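Local structure of redox-sensing transcriptional repressor Rex (Thermoanaerobacter ethanolicus, 3WG9) at residues T87-A92 with F110-I115; D134-E139 with A163-R168; I149-I154 with A173-L178; I154-A159 with L178-K183. The protein probably represses transcription according to the cellular NADH/NAD+ balance, acting as a homodimer with winged-helix DNA-binding and Rossmann nucleotide-binding domains. One frame throughout, in Å; residues are numbered along the deposited sequence.

Contact 1. Residues T87-A92 with F110-I115; sequences TIIIGA and FNLKGI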
loop_
_atom_site.group_PDB
_atom_site.type_symbol
_atom_site.label_atom_id
_atom_site.label_comp_id
_atom_site.label_asym_id
_atom_site.label_seq_id
_atom_site.Cartn_x
_atom_site.Cartn_y
_atom_site.Cartn_z
ATOM N N THR B 87 -11.531 3.019 15.351
ATOM C CA THR B 87 -11.363 1.895 14.463
ATOM C C THR B 87 -11.655 0.584 15.167
ATOM O O THR B 87 -11.507 0.452 16.393
ATOM C CB THR B 87 -9.920 1.872 13.895
ATOM O OG1 THR B 87 -8.991 1.558 14.948
ATOM C CG2 THR B 87 -9.600 3.259 13.268
ATOM N N ILE B 88 -12.021 -0.408 14.386
ATOM C CA ILE B 88 -11.999 -1.775 14.819
ATOM C C ILE B 88 -11.301 -2.558 13.748
ATOM O O ILE B 88 -11.276 -2.151 12.594
ATOM C CB ILE B 88 -13.417 -2.359 15.007
ATOM C CG1 ILE B 88 -14.259 -2.281 13.721
ATOM C CG2 ILE B 88 -14.148 -1.615 16.126
ATOM C CD1 ILE B 88 -15.716 -2.793 13.884
ATOM N N ILE B 89 -10.747 -3.701 14.128
ATOM C CA ILE B 89 -10.161 -4.623 13.145
ATOM C C ILE B 89 -10.966 -5.875 13.191
ATOM O O ILE B 89 -11.246 -6.401 14.305
ATOM C CB ILE B 89 -8.696 -4.916 13.595
ATOM C CG1 ILE B 89 -7.887 -3.646 13.357
ATOM C CG2 ILE B 89 -8.062 -6.075 12.806
ATOM C CD1 ILE B 89 -6.407 -3.732 13.809
ATOM N N ILE B 90 -11.305 -6.395 12.010
ATOM C CA ILE B 90 -11.965 -7.671 11.879
ATOM C C ILE B 90 -10.896 -8.686 11.389
ATOM O O ILE B 90 -10.275 -8.508 10.306
ATOM C CB ILE B 90 -13.104 -7.674 10.858
ATOM C CG1 ILE B 90 -14.047 -6.456 10.985
ATOM C CG2 ILE B 90 -13.864 -9.051 10.932
ATOM C CD1 ILE B 90 -14.585 -6.303 12.393
ATOM N N GLY B 91 -10.650 -9.694 12.215
ATOM C CA GLY B 91 -9.600 -10.727 11.915
ATOM C C GLY B 91 -8.490 -10.621 12.954
ATOM O O GLY B 91 -7.830 -9.579 13.042
ATOM N N ALA B 92 -8.328 -11.637 13.801
ATOM C CA ALA B 92 -7.289 -11.607 14.817
ATOM C C ALA B 92 -6.110 -12.531 14.510
ATOM O O ALA B 92 -5.308 -12.734 15.387
ATOM C CB ALA B 92 -7.832 -11.949 16.223
ATOM N N PHE B 110 -5.673 7.213 15.098
ATOM C CA PHE B 110 -6.529 6.103 14.799
ATOM C C PHE B 110 -6.683 5.209 16.021
ATOM O O PHE B 110 -5.843 4.352 16.337
ATOM C CB PHE B 110 -6.037 5.381 13.546
ATOM C CG PHE B 110 -5.992 6.283 12.327
ATOM C CD1 PHE B 110 -7.069 6.336 11.454
ATOM C CD2 PHE B 110 -4.905 7.101 12.096
ATOM C CE1 PHE B 110 -7.047 7.149 10.333
ATOM C CE2 PHE B 110 -4.861 7.913 10.959
ATOM C CZ PHE B 110 -5.920 7.945 10.091
ATOM N N ASN B 111 -7.785 5.421 16.711
ATOM C CA ASN B 111 -7.913 4.809 18.011
ATOM C C ASN B 111 -8.589 3.453 17.953
ATOM O O ASN B 111 -9.802 3.381 17.788
ATOM C CB ASN B 111 -8.639 5.783 18.939
ATOM C CG ASN B 111 -7.785 7.020 19.267
ATOM O OD1 ASN B 111 -8.304 8.122 19.426
ATOM N ND2 ASN B 111 -6.472 6.837 19.336
ATOM N N LEU B 112 -7.812 2.384 18.077
ATOM C CA LEU B 112 -8.363 1.046 17.949
ATOM C C LEU B 112 -9.242 0.672 19.159
ATOM O O LEU B 112 -8.708 0.591 20.255
ATOM C CB LEU B 112 -7.237 0.003 17.835
ATOM C CG LEU B 112 -7.711 -1.448 17.640
ATOM C CD1 LEU B 112 -8.414 -1.652 16.282
ATOM C CD2 LEU B 112 -6.512 -2.408 17.695
ATOM N N LYS B 113 -10.530 0.372 18.941
ATOM C CA LYS B 113 -11.495 0.095 20.028
ATOM C C LYS B 113 -11.796 -1.364 20.264
ATOM O O LYS B 113 -12.351 -1.712 21.294
ATOM C CB LYS B 113 -12.816 0.820 19.777
ATOM C CG LYS B 113 -12.673 2.279 19.678
ATOM C CD LYS B 113 -12.061 2.845 20.944
ATOM C CE LYS B 113 -11.630 4.254 20.673
ATOM N NZ LYS B 113 -11.418 5.060 21.906
ATOM N N GLY B 114 -11.483 -2.235 19.307
ATOM C CA GLY B 114 -11.842 -3.636 19.445
ATOM C C GLY B 114 -11.320 -4.410 18.254
ATOM O O GLY B 114 -11.082 -3.824 17.176
ATOM N N ILE B 115 -11.120 -5.703 18.478
ATOM C CA ILE B 115 -10.730 -6.658 17.477
ATOM C C ILE B 115 -11.744 -7.790 17.494
ATOM O O ILE B 115 -12.209 -8.208 18.556
ATOM C CB ILE B 115 -9.290 -7.211 17.761
ATOM C CG1 ILE B 115 -8.225 -6.124 17.722
ATOM C CG2 ILE B 115 -8.910 -8.420 16.875
ATOM C CD1 ILE B 115 -6.872 -6.720 18.197
HETATM O O HOH W 1 -6.315 1.712 14.663
#
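Thr-87 meets strand 110-115 with both its backbone and its side chain. Its N donates to Asn-111 O at 3.0 Å, nearly straight at 173° but from well above the carbonyl plane, and its O receives Lys-113 N at 2.7 Å. With OG1 set between the backbone N and the carbonyl carbon (chi1 69°), the hydroxyl rests on Leu-112 CA, 3.1 Å away. A water 2.7 Å from Thr-87 OG1 donates to Phe-110 O, so the hydroxyl is tied indirectly to the start of the neighbouring strand. The threonine methyl, CG2, approaches the edge of the Phe-110 ring. Two residues on, Ile-89 continues the parallel pairing, its N bonding to Gly-114 O at 3.1 Å. Its side chain crosses that of Leu-112 at about a right angle, CG1 lying 3.6 Å from Leu-112 CD1. Ile-115 follows, with its CA-H directed at Ile-89 O and its CG2 3.7 Å from Ala-92 CB, where the chain turns off the sheet. Ala-92 N is hydrogen-bonded to Asp-117, a nucleotide-binding residue. Two parallel strands joined through helix 94-102, with Gly-91 opening what is probably the glycine-rich nucleotide-binding turn, illustrate the beta-alpha-beta unit of the Rossmann fold.

Contact 2. Residues D134-E139 with A163-R168; sequences DVETVE and ADRLVR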
loop_
_atom_site.group_PDB
_atom_site.type_symbol
_atom_site.label_atom_id
_atom_site.label_comp_id
_atom_site.label_asym_id
_atom_site.label_seq_id
_atom_site.Cartn_x
_atom_site.Cartn_y
_atom_site.Cartn_z
ATOM N N ASP B 134 -16.161 -11.768 19.854
ATOM C CA ASP B 134 -16.913 -12.485 18.813
ATOM C C ASP B 134 -17.467 -11.478 17.800
ATOM O O ASP B 134 -18.142 -10.528 18.169
ATOM C CB ASP B 134 -18.087 -13.255 19.455
ATOM C CG ASP B 134 -18.902 -14.102 18.476
ATOM O OD1 ASP B 134 -18.675 -14.152 17.245
ATOM O OD2 ASP B 134 -19.826 -14.781 18.989
ATOM N N VAL B 135 -17.104 -11.694 16.542
ATOM C CA VAL B 135 -17.580 -10.955 15.392
ATOM C C VAL B 135 -19.127 -10.947 15.374
ATOM O O VAL B 135 -19.716 -10.053 14.817
ATOM C CB VAL B 135 -16.964 -11.520 14.088
ATOM C CG1 VAL B 135 -17.708 -12.768 13.617
ATOM C CG2 VAL B 135 -16.992 -10.431 12.934
ATOM N N GLU B 136 -19.809 -11.928 15.975
ATOM C CA GLU B 136 -21.298 -11.823 16.014
ATOM C C GLU B 136 -21.762 -10.604 16.849
ATOM O O GLU B 136 -22.918 -10.205 16.765
ATOM C CB GLU B 136 -21.975 -13.117 16.537
ATOM C CG GLU B 136 -22.083 -14.249 15.462
ATOM C CD GLU B 136 -22.743 -13.825 14.136
ATOM O OE1 GLU B 136 -22.048 -13.937 13.111
ATOM O OE2 GLU B 136 -23.907 -13.365 14.098
ATOM N N THR B 137 -20.897 -10.009 17.680
ATOM C CA THR B 137 -21.319 -8.814 18.440
ATOM C C THR B 137 -20.932 -7.491 17.761
ATOM O O THR B 137 -21.094 -6.419 18.341
ATOM C CB THR B 137 -20.714 -8.764 19.831
ATOM O OG1 THR B 137 -19.279 -8.706 19.728
ATOM C CG2 THR B 137 -21.119 -10.039 20.591
ATOM N N VAL B 138 -20.362 -7.569 16.563
ATOM C CA VAL B 138 -19.721 -6.353 16.051
ATOM C C VAL B 138 -20.747 -5.246 15.711
ATOM O O VAL B 138 -20.460 -4.063 15.830
ATOM C CB VAL B 138 -18.766 -6.688 14.852
ATOM C CG1 VAL B 138 -19.623 -7.087 13.593
ATOM C CG2 VAL B 138 -17.843 -5.502 14.564
ATOM N N GLU B 139 -21.932 -5.613 15.257
ATOM C CA GLU B 139 -22.879 -4.582 14.847
ATOM C C GLU B 139 -23.309 -3.725 16.030
ATOM O O GLU B 139 -23.360 -2.500 15.961
ATOM C CB GLU B 139 -24.093 -5.233 14.183
ATOM C CG GLU B 139 -23.724 -5.757 12.807
ATOM C CD GLU B 139 -24.835 -6.582 12.226
ATOM O OE1 GLU B 139 -25.930 -6.019 12.009
ATOM O OE2 GLU B 139 -24.612 -7.775 11.974
ATOM N N ALA B 163 -18.407 -7.173 5.280
ATOM C CA ALA B 163 -18.511 -5.756 4.855
ATOM C C ALA B 163 -19.995 -5.333 4.927
ATOM O O ALA B 163 -20.328 -4.240 5.398
ATOM C CB ALA B 163 -17.960 -5.612 3.442
ATOM N N ASP B 164 -20.907 -6.225 4.526
ATOM C CA ASP B 164 -22.347 -5.845 4.563
ATOM C C ASP B 164 -22.842 -5.596 5.981
ATOM O O ASP B 164 -23.647 -4.698 6.191
ATOM C CB ASP B 164 -23.228 -6.945 3.942
ATOM C CG ASP B 164 -23.051 -7.068 2.426
ATOM O OD1 ASP B 164 -22.511 -6.135 1.790
ATOM O OD2 ASP B 164 -23.483 -8.099 1.862
ATOM N N ARG B 165 -22.382 -6.405 6.935
ATOM C CA ARG B 165 -22.753 -6.258 8.328
ATOM C C ARG B 165 -22.236 -4.928 8.845
ATOM O O ARG B 165 -22.936 -4.248 9.620
ATOM C CB ARG B 165 -22.110 -7.349 9.212
ATOM C CG ARG B 165 -22.559 -8.770 8.873
ATOM C CD ARG B 165 -21.883 -9.641 9.877
ATOM N NE ARG B 165 -22.542 -9.528 11.168
ATOM C CZ ARG B 165 -22.420 -10.465 12.075
ATOM N NH1 ARG B 165 -21.629 -11.503 11.779
ATOM N NH2 ARG B 165 -23.086 -10.385 13.221
ATOM N N LEU B 166 -20.970 -4.604 8.529
ATOM C CA LEU B 166 -20.440 -3.301 9.066
ATOM C C LEU B 166 -21.217 -2.137 8.512
ATOM O O LEU B 166 -21.518 -1.161 9.207
ATOM C CB LEU B 166 -18.945 -3.070 8.730
ATOM C CG LEU B 166 -17.991 -4.194 9.093
ATOM C CD1 LEU B 166 -16.550 -3.816 8.709
ATOM C CD2 LEU B 166 -18.039 -4.576 10.534
ATOM N N VAL B 167 -21.524 -2.206 7.223
ATOM C CA VAL B 167 -22.342 -1.175 6.574
ATOM C C VAL B 167 -23.743 -1.022 7.208
ATOM O O VAL B 167 -24.169 0.092 7.560
ATOM C CB VAL B 167 -22.445 -1.478 5.044
ATOM C CG1 VAL B 167 -23.528 -0.660 4.378
ATOM C CG2 VAL B 167 -21.051 -1.244 4.346
ATOM N N ARG B 168 -24.454 -2.115 7.425
ATOM C CA ARG B 168 -25.808 -1.931 7.981
ATOM C C ARG B 168 -25.739 -1.461 9.440
ATOM O O ARG B 168 -26.692 -0.849 9.923
ATOM C CB ARG B 168 -26.638 -3.205 7.871
ATOM C CG ARG B 168 -26.226 -4.295 8.800
ATOM C CD ARG B 168 -27.104 -5.536 8.571
ATOM N NE ARG B 168 -26.646 -6.597 9.448
ATOM C CZ ARG B 168 -26.863 -7.892 9.216
ATOM N NH1 ARG B 168 -27.565 -8.266 8.158
ATOM N NH2 ARG B 168 -26.451 -8.806 10.074
#
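Glu-139 and Arg-165 stand at the centre of a salt-bridge network joining the 3-10 turn 135-137 and the start of helix 138-144 to helix 159-168, two neighbouring helices on one side of the Rossmann sheet. The two side chains cross at about a right angle, their carboxylate and guanidinium planes 89° apart. Arg-165 NE meets Glu-139 OE2 on its anti side, at 2.8 Å. Arg-168 takes the same carboxylate side-on: its NH2 meets OE2 of Glu-139 on the syn side at 2.8 Å, and its NE meets OE1 of Glu-139 from above the carboxylate plane at 2.7 Å. One oxygen thus serves two arginines. An alanine in place of Glu-139 would probably leave Arg-168 free to turn and Arg-165 NE without its acceptor. Glu-136 holds the far end of Arg-165, its bend at chi2 (-53°) carrying CD back toward the arginine, where OE1 of Glu-136 lies 2.8 Å from NH1 of Arg-165; a second bond, NH2 to OE2, is weak. Glu-136 is also a zinc-binding residue, although no zinc is bound to this chain. Val-135 O lies over one face of the Arg-165 guanidinium, 3.7 Å from NH2. On the apolar side, Val-138 CG2 touches Leu-166 CD2 at 4.1 Å.

Contact 3. Residues I149-I154 with A173-L178; sequences IGILCI and AIWNFL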
loop_
_atom_site.group_PDB
_atom_site.type_symbol
_atom_site.label_atom_id
_atom_site.label_comp_id
_atom_site.label_asym_id
_atom_site.label_seq_id
_atom_site.Cartn_x
_atom_site.Cartn_y
_atom_site.Cartn_z
ATOM N N ILE B 149 -14.184 3.504 11.336
ATOM C CA ILE B 149 -13.436 2.776 10.284
ATOM C C ILE B 149 -13.404 1.288 10.652
ATOM O O ILE B 149 -13.106 0.970 11.801
ATOM C CB ILE B 149 -11.998 3.288 10.131
ATOM C CG1 ILE B 149 -11.960 4.796 9.780
ATOM C CG2 ILE B 149 -11.233 2.416 9.080
ATOM C CD1 ILE B 149 -10.510 5.419 9.908
ATOM N N GLY B 150 -13.884 0.410 9.770
ATOM C CA GLY B 150 -13.735 -1.057 9.999
ATOM C C GLY B 150 -12.562 -1.507 9.105
ATOM O O GLY B 150 -12.502 -1.230 7.896
ATOM N N ILE B 151 -11.566 -2.139 9.699
ATOM C CA ILE B 151 -10.418 -2.617 8.913
ATOM C C ILE B 151 -10.560 -4.111 8.725
ATOM O O ILE B 151 -10.746 -4.831 9.739
ATOM C CB ILE B 151 -9.146 -2.335 9.702
ATOM C CG1 ILE B 151 -9.098 -0.838 10.035
ATOM C CG2 ILE B 151 -7.861 -2.904 8.940
ATOM C CD1 ILE B 151 -7.950 -0.405 10.981
ATOM N N LEU B 152 -10.524 -4.592 7.473
ATOM C CA LEU B 152 -10.834 -5.975 7.179
ATOM C C LEU B 152 -9.552 -6.754 6.981
ATOM O O LEU B 152 -8.775 -6.435 6.050
ATOM C CB LEU B 152 -11.737 -6.160 5.934
ATOM C CG LEU B 152 -13.139 -5.552 5.868
ATOM C CD1 LEU B 152 -13.750 -5.919 4.486
ATOM C CD2 LEU B 152 -14.045 -6.066 6.997
ATOM N N CYS B 153 -9.291 -7.702 7.887
ATOM C CA CYS B 153 -8.058 -8.534 7.828
ATOM C C CYS B 153 -8.460 -10.015 7.917
ATOM O O CYS B 153 -7.867 -10.816 8.641
ATOM C CB CYS B 153 -7.219 -8.169 9.050
ATOM S SG CYS B 153 -6.573 -6.467 8.974
ATOM N N ILE B 154 -9.588 -10.352 7.326
ATOM C CA ILE B 154 -10.080 -11.730 7.393
ATOM C C ILE B 154 -9.896 -12.443 6.068
ATOM O O ILE B 154 -9.557 -11.805 5.063
ATOM C CB ILE B 154 -11.566 -11.738 7.707
ATOM C CG1 ILE B 154 -12.284 -10.555 7.046
ATOM C CG2 ILE B 154 -11.774 -11.740 9.215
ATOM C CD1 ILE B 154 -13.744 -10.832 7.018
ATOM N N ALA B 173 -16.478 3.964 6.912
ATOM C CA ALA B 173 -15.396 3.624 5.989
ATOM C C ALA B 173 -14.900 2.233 6.325
ATOM O O ALA B 173 -14.928 1.815 7.518
ATOM C CB ALA B 173 -14.234 4.574 6.265
ATOM N N ILE B 174 -14.357 1.595 5.290
ATOM C CA ILE B 174 -13.745 0.298 5.391
ATOM C C ILE B 174 -12.382 0.361 4.761
ATOM O O ILE B 174 -12.207 0.852 3.612
ATOM C CB ILE B 174 -14.616 -0.771 4.643
ATOM C CG1 ILE B 174 -15.890 -1.001 5.500
ATOM C CG2 ILE B 174 -13.816 -2.091 4.502
ATOM C CD1 ILE B 174 -16.913 -1.942 4.827
ATOM N N TRP B 175 -11.397 -0.111 5.527
ATOM C CA TRP B 175 -10.021 -0.227 4.999
ATOM C C TRP B 175 -9.783 -1.716 4.749
ATOM O O TRP B 175 -9.739 -2.533 5.676
ATOM C CB TRP B 175 -9.033 0.378 6.018
ATOM C CG TRP B 175 -7.665 0.667 5.477
ATOM C CD1 TRP B 175 -7.349 1.015 4.180
ATOM C CD2 TRP B 175 -6.443 0.688 6.204
ATOM N NE1 TRP B 175 -5.990 1.288 4.067
ATOM C CE2 TRP B 175 -5.407 1.064 5.291
ATOM C CE3 TRP B 175 -6.115 0.468 7.539
ATOM C CZ2 TRP B 175 -4.073 1.121 5.659
ATOM C CZ3 TRP B 175 -4.765 0.549 7.919
ATOM C CH2 TRP B 175 -3.773 0.941 6.991
ATOM N N ASN B 176 -9.719 -2.100 3.478
ATOM C CA ASN B 176 -9.862 -3.515 3.114
ATOM C C ASN B 176 -8.484 -4.098 2.718
ATOM O O ASN B 176 -7.964 -3.694 1.706
ATOM C CB ASN B 176 -10.800 -3.636 1.902
ATOM C CG ASN B 176 -10.870 -5.064 1.348
ATOM O OD1 ASN B 176 -10.734 -6.053 2.093
ATOM N ND2 ASN B 176 -11.002 -5.173 0.019
ATOM N N PHE B 177 -7.925 -5.016 3.498
ATOM C CA PHE B 177 -6.640 -5.671 3.144
ATOM C C PHE B 177 -6.750 -6.928 2.273
ATOM O O PHE B 177 -5.728 -7.526 1.919
ATOM C CB PHE B 177 -5.872 -6.047 4.391
ATOM C CG PHE B 177 -5.184 -4.871 5.003
ATOM C CD1 PHE B 177 -3.868 -4.577 4.642
ATOM C CD2 PHE B 177 -5.915 -3.982 5.773
ATOM C CE1 PHE B 177 -3.215 -3.462 5.160
ATOM C CE2 PHE B 177 -5.274 -2.859 6.310
ATOM C CZ PHE B 177 -3.946 -2.592 5.977
ATOM N N LEU B 178 -7.970 -7.356 1.994
ATOM C CA LEU B 178 -8.133 -8.567 1.212
ATOM C C LEU B 178 -7.996 -8.259 -0.247
ATOM O O LEU B 178 -8.551 -7.263 -0.712
ATOM C CB LEU B 178 -9.479 -9.231 1.427
ATOM C CG LEU B 178 -10.393 -9.134 2.648
ATOM C CD1 LEU B 178 -11.158 -10.465 2.672
ATOM C CD2 LEU B 178 -9.762 -8.810 4.003
#
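Gly-150 and Leu-152 carry the polar part of this pairing, each using both N and O toward strand 173-176. Gly-150 N bonds to Ala-173 O at 2.9 Å and its O accepts from Trp-175 N; Leu-152 N then donates to Trp-175 O at 2.8 Å, and Phe-177 N closes on Leu-152 O at 3.0 Å. The CA-H groups of Ile-149, Ile-174 and Ile-151 point at the first three of these oxygens. Apolar contacts occupy both faces. On one, Leu-152 CG packs 3.8 Å from Ile-174 CG2, and Leu-178 CD2 reaches Leu-152 CB at 3.8 Å and Ile-154 CG1 more loosely. On the other, Trp-175 CG is anti to the backbone N (chi1 -164°), and Ile-151 lies alongside with CD1 at the indole edge and CG2 3.7 Å from Phe-177 CE2. That CE2 stands over the rim of the Trp-175 ring, 3.6 Å above its plane. Cys-153 SG approaches the Phe-177 ring obliquely. Leu-178 N bonds to Asn-176 OD1 in an Asx turn, while Asn-176 ND2 bonds to Asn-192. Across the dimer, Trp-175 NE1 bonds to Ser-198 of the second subunit. Two parallel strands linked through helix 159-168 make a beta-alpha-beta unit, and Ile-154 and Phe-177, beyond its strand ends, belong to the Rossmann nucleotide site.

Contact 4. Residues I154-A159 with L178-K183; sequences IPKDNA and LPIDLK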
loop_
_atom_site.group_PDB
_atom_site.type_symbol
_atom_site.label_atom_id
_atom_site.label_comp_id
_atom_site.label_asym_id
_atom_site.label_seq_id
_atom_site.Cartn_x
_atom_site.Cartn_y
_atom_site.Cartn_z
ATOM N N ILE B 154 -9.588 -10.352 7.326
ATOM C CA ILE B 154 -10.080 -11.730 7.393
ATOM C C ILE B 154 -9.896 -12.443 6.068
ATOM O O ILE B 154 -9.557 -11.805 5.063
ATOM C CB ILE B 154 -11.566 -11.738 7.707
ATOM C CG1 ILE B 154 -12.284 -10.555 7.046
ATOM C CG2 ILE B 154 -11.774 -11.740 9.215
ATOM C CD1 ILE B 154 -13.744 -10.832 7.018
ATOM N N PRO B 155 -10.146 -13.768 6.022
ATOM C CA PRO B 155 -10.022 -14.422 4.712
ATOM C C PRO B 155 -11.126 -13.968 3.763
ATOM O O PRO B 155 -12.120 -13.409 4.205
ATOM C CB PRO B 155 -10.197 -15.914 5.041
ATOM C CG PRO B 155 -10.195 -16.033 6.516
ATOM C CD PRO B 155 -10.590 -14.706 7.072
ATOM N N LYS B 156 -10.980 -14.226 2.464
ATOM C CA LYS B 156 -12.023 -13.848 1.480
ATOM C C LYS B 156 -13.365 -14.535 1.676
ATOM O O LYS B 156 -14.416 -14.001 1.293
ATOM C CB LYS B 156 -11.518 -14.152 0.080
ATOM C CG LYS B 156 -10.117 -13.619 -0.149
ATOM C CD LYS B 156 -9.632 -14.037 -1.520
ATOM C CE LYS B 156 -10.112 -15.446 -1.842
ATOM N NZ LYS B 156 -9.833 -15.783 -3.256
ATOM N N ASP B 157 -13.310 -15.723 2.280
ATOM C CA ASP B 157 -14.482 -16.512 2.663
ATOM C C ASP B 157 -15.755 -15.699 2.950
ATOM O O ASP B 157 -16.588 -15.521 2.066
ATOM C CB ASP B 157 -14.147 -17.420 3.856
ATOM C CG ASP B 157 -13.380 -18.673 3.445
ATOM O OD1 ASP B 157 -14.051 -19.662 3.067
ATOM O OD2 ASP B 157 -12.121 -18.679 3.515
ATOM N N ASN B 158 -15.955 -15.242 4.180
ATOM C CA ASN B 158 -17.113 -14.374 4.406
ATOM C C ASN B 158 -16.774 -12.862 4.473
ATOM O O ASN B 158 -17.357 -12.134 5.276
ATOM C CB ASN B 158 -18.014 -14.841 5.585
ATOM C CG ASN B 158 -18.068 -16.368 5.756
ATOM O OD1 ASN B 158 -18.298 -16.865 6.867
ATOM N ND2 ASN B 158 -17.853 -17.114 4.676
ATOM N N ALA B 159 -15.887 -12.385 3.595
ATOM C CA ALA B 159 -15.601 -10.952 3.491
ATOM C C ALA B 159 -16.696 -9.985 3.015
ATOM O O ALA B 159 -16.870 -8.933 3.630
ATOM C CB ALA B 159 -14.291 -10.665 2.755
ATOM N N LEU B 178 -7.970 -7.356 1.994
ATOM C CA LEU B 178 -8.133 -8.567 1.212
ATOM C C LEU B 178 -7.996 -8.259 -0.247
ATOM O O LEU B 178 -8.551 -7.263 -0.712
ATOM C CB LEU B 178 -9.479 -9.231 1.427
ATOM C CG LEU B 178 -10.393 -9.134 2.648
ATOM C CD1 LEU B 178 -11.158 -10.465 2.672
ATOM C CD2 LEU B 178 -9.762 -8.810 4.003
ATOM N N PRO B 179 -7.348 -9.175 -0.985
ATOM C CA PRO B 179 -6.999 -8.957 -2.370
ATOM C C PRO B 179 -8.223 -9.090 -3.253
ATOM O O PRO B 179 -8.096 -9.604 -4.350
ATOM C CB PRO B 179 -6.019 -10.108 -2.660
ATOM C CG PRO B 179 -6.505 -11.231 -1.800
ATOM C CD PRO B 179 -7.001 -10.537 -0.532
ATOM N N ILE B 180 -9.370 -8.607 -2.800
ATOM C CA ILE B 180 -10.614 -8.571 -3.574
ATOM C C ILE B 180 -11.389 -7.253 -3.389
ATOM O O ILE B 180 -11.438 -6.704 -2.301
ATOM C CB ILE B 180 -11.494 -9.720 -3.124
ATOM C CG1 ILE B 180 -11.032 -10.999 -3.828
ATOM C CG2 ILE B 180 -12.971 -9.431 -3.363
ATOM C CD1 ILE B 180 -11.658 -12.236 -3.231
ATOM N N ASP B 181 -11.993 -6.748 -4.453
ATOM C CA ASP B 181 -12.705 -5.479 -4.403
ATOM C C ASP B 181 -14.193 -5.602 -3.976
ATOM O O ASP B 181 -15.064 -6.049 -4.746
ATOM C CB ASP B 181 -12.500 -4.693 -5.703
ATOM C CG ASP B 181 -11.073 -4.117 -5.823
ATOM O OD1 ASP B 181 -10.156 -4.515 -5.058
ATOM O OD2 ASP B 181 -10.859 -3.223 -6.669
ATOM N N LEU B 182 -14.452 -5.173 -2.736
ATOM C CA LEU B 182 -15.769 -5.287 -2.073
ATOM C C LEU B 182 -16.832 -4.332 -2.621
ATOM O O LEU B 182 -16.488 -3.325 -3.197
ATOM C CB LEU B 182 -15.611 -5.055 -0.571
ATOM C CG LEU B 182 -14.668 -6.050 0.091
ATOM C CD1 LEU B 182 -14.541 -5.658 1.532
ATOM C CD2 LEU B 182 -15.132 -7.494 -0.036
ATOM N N LYS B 183 -18.105 -4.645 -2.414
ATOM C CA LYS B 183 -19.207 -3.785 -2.812
ATOM C C LYS B 183 -19.752 -3.076 -1.551
ATOM O O LYS B 183 -20.132 -3.775 -0.599
ATOM C CB LYS B 183 -20.351 -4.621 -3.384
ATOM C CG LYS B 183 -20.031 -5.364 -4.680
ATOM C CD LYS B 183 -19.075 -4.595 -5.571
ATOM C CE LYS B 183 -18.466 -5.530 -6.623
ATOM N NZ LYS B 183 -19.546 -6.311 -7.302
#
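Lys-156 lays its aliphatic chain across Ile-180, the two side chains meeting at about a right angle. Its CB begins 3.8 Å from Ile-180 CD1. The next carbon, CG, sits beside the backbone N (chi1 -48°) and lies 3.7 Å from that same methyl. Lys-156 CD is modelled unusually close to Ile-180 CD1, at 3.2 Å, a value best taken as doubtful, and it is also 4.2 Å from Pro-179 CG. A bend at chi3 (-38°) turns CE aside, yet CE remains 3.8 Å from Ile-180 CD1. Even NZ ends 4.0 Å from this carbon, so one methyl is followed by the whole lysine chain. These loops leave the C-terminal ends of neighbouring parallel strands, 149-152 and 173-176, the edge of a Rossmann sheet at which nucleotides bind. Leu-178 meets the backbone of the same loop: its CD1 rests 3.7 Å from Lys-156 CA and also faces Pro-155 O. An alanine in place of Leu-178 would probably open a gap between the two loops, leaving Lys-156 CA and Pro-155 O without their apolar neighbour. Pro-179 packs on Tyr-102 of the second subunit. Deeper in, Leu-182 CD2 approaches Ala-159 CB at 4.3 Å.

Contacts 1 and 3, with centres about 10 Å apart, belong to one parallel sheet: strands 85-90 and 149-152 are neighbours, and Ile-90 O lies 2.7 Å from Cys-153 N, a probable hydrogen bond. Contact 2 sits on one face of that sheet, about 12 Å from each between centres, where Ile-90 CD1 comes 4.3 Å from Leu-166 CD2. Contact 4 extends contact 3 beyond the strand ends, sharing Ile-154 and Leu-178 with it. The nucleotide site draws contacts 1, 3 and 4 together: Gly-91 CA of contact 1 packs 3.6 Å from CG2 of Ile-154, an NAD-binding residue. These three contacts also touch the second subunit, consistent with a site close to the dimer interface.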